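Local coordinates for apical membrane antigen 1-like protein, soluble form (Toxoplasma gondii, PDB 3ZLE), which may play a role in host cell invasion, as a sporozoite paralogue of the surface antigen AMA1, seen here as its conserved ectodomain region, at residues F261-P264 with L265-S268. Residues are numbered along the deposited sequence; the frame is centred on the assembly and turned at random.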
loop_
_atom_site.group_PDB
_atom_site.type_symbol
_atom_site.label_atom_id
_atom_site.label_comp_id
_atom_site.label_asym_id
_atom_site.label_seq_id
_atom_site.Cartn_x
_atom_site.Cartn_y
_atom_site.Cartn_z
ATOM N N PHE A 261 6.552 1.687 -4.684
ATOM C CA PHE A 261 5.635 2.427 -3.849
ATOM C C PHE A 261 5.873 3.924 -4.048
ATOM O O PHE A 261 4.932 4.719 -4.073
ATOM C CB PHE A 261 5.859 2.061 -2.349
ATOM C CG PHE A 261 5.065 2.922 -1.400
ATOM C CD1 PHE A 261 3.671 2.752 -1.267
ATOM C CD2 PHE A 261 5.666 3.985 -0.760
ATOM C CE1 PHE A 261 2.950 3.518 -0.402
ATOM C CE2 PHE A 261 4.929 4.775 0.124
ATOM C CZ PHE A 261 3.563 4.572 0.246
ATOM N N ALA A 262 7.134 4.306 -4.186
ATOM C CA ALA A 262 7.484 5.742 -4.259
ATOM C C ALA A 262 7.485 6.305 -5.674
ATOM O O ALA A 262 7.726 7.475 -5.856
ATOM C CB ALA A 262 8.832 6.002 -3.595
ATOM N N ASN A 263 7.252 5.470 -6.674
ATOM C CA ASN A 263 7.454 5.899 -8.071
ATOM C C ASN A 263 6.462 6.946 -8.547
ATOM O O ASN A 263 5.279 6.910 -8.178
ATOM C CB ASN A 263 7.489 4.713 -9.024
ATOM C CG ASN A 263 6.134 4.401 -9.619
ATOM O OD1 ASN A 263 5.758 4.968 -10.642
ATOM N ND2 ASN A 263 5.472 3.378 -9.085
ATOM N N PRO A 264 6.937 7.900 -9.378
ATOM C CA PRO A 264 6.159 9.108 -9.632
ATOM C C PRO A 264 4.806 8.816 -10.299
ATOM O O PRO A 264 3.894 9.668 -10.257
ATOM C CB PRO A 264 7.071 9.939 -10.550
ATOM C CG PRO A 264 8.047 8.951 -11.135
ATOM C CD PRO A 264 8.229 7.898 -10.082
ATOM N N LEU A 265 4.650 7.615 -10.862
ATOM C CA LEU A 265 3.367 7.225 -11.494
ATOM C C LEU A 265 2.490 6.263 -10.699
ATOM O O LEU A 265 1.557 5.722 -11.238
ATOM C CB LEU A 265 3.595 6.633 -12.879
ATOM C CG LEU A 265 4.030 7.572 -14.009
ATOM C CD1 LEU A 265 4.325 6.818 -15.289
ATOM C CD2 LEU A 265 3.056 8.694 -14.256
ATOM N N VAL A 266 2.802 6.007 -9.440
ATOM C CA VAL A 266 1.993 5.075 -8.662
ATOM C C VAL A 266 0.606 5.677 -8.473
ATOM O O VAL A 266 0.480 6.901 -8.396
ATOM C CB VAL A 266 2.643 4.824 -7.281
ATOM C CG1 VAL A 266 2.697 6.135 -6.474
ATOM C CG2 VAL A 266 1.876 3.750 -6.521
ATOM N N ALA A 267 -0.439 4.848 -8.397
ATOM C CA ALA A 267 -1.772 5.381 -8.061
ATOM C C ALA A 267 -1.646 6.275 -6.834
ATOM O O ALA A 267 -1.162 5.844 -5.801
ATOM C CB ALA A 267 -2.768 4.254 -7.776
ATOM N N SER A 268 -2.076 7.526 -6.962
ATOM C CA SER A 268 -1.956 8.468 -5.890
ATOM C C SER A 268 -3.020 9.546 -6.043
ATOM O O SER A 268 -3.369 9.931 -7.165
ATOM C CB SER A 268 -0.551 9.091 -5.878
ATOM O OG SER A 268 -0.377 9.867 -4.721
HETATM O O HOH W 1 1.929 9.250 -8.439
#
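Asn263 grips the chain that follows it through both of its carbonyl groups. Its backbone O accepts the nearly straight bond from Val266 N (2.9 Å, 167° at the hydrogen) that closes a type I beta turn over Pro264 and Leu265. Its side-chain OD1 takes Leu265 N, also at 2.9 Å but more bent (140°), which makes an Asx turn inside the beta turn. Both donors stand above the plane of the carbonyl they reach. Proline in second position gives the Asx-Pro turn, and its ring suits the phi of a type I turn. The other end of the amide is held as well: ND2 bonds to Val260 O, in the last turn of the helix, and to Ala301 O, so that at least four hydrogen bonds hold this residue.

A water bridges the outgoing chain, donating to Pro264 O (2.7 Å) and Val266 O (2.8 Å).

The van der Waals contacts come mainly from Val266, whose methyl and CB lie against polar atoms. With chi1 at 63°, CG1 lies between its own backbone N and carbonyl carbon, and this branch presses on Asn263 O (3.2 Å) and Phe261 O (3.6 Å), the latter at the helix end. Val266 CB lies 3.7 Å from Asn263 ND2. On the turn's more exposed side, Leu265 CB rests 3.5 Å from Asn263 OD1.

The turn follows directly on helix 253-262, Asn263 being the first residue to leave helical angles, and leads into the long loop before strand 303-308. Backbone hydrogen bonding joins Leu265 to Ala301 and Ala267 to Ile32, while Phe261 packs against Phe33 and onto Pro189 and Lys191 of strand 187-191.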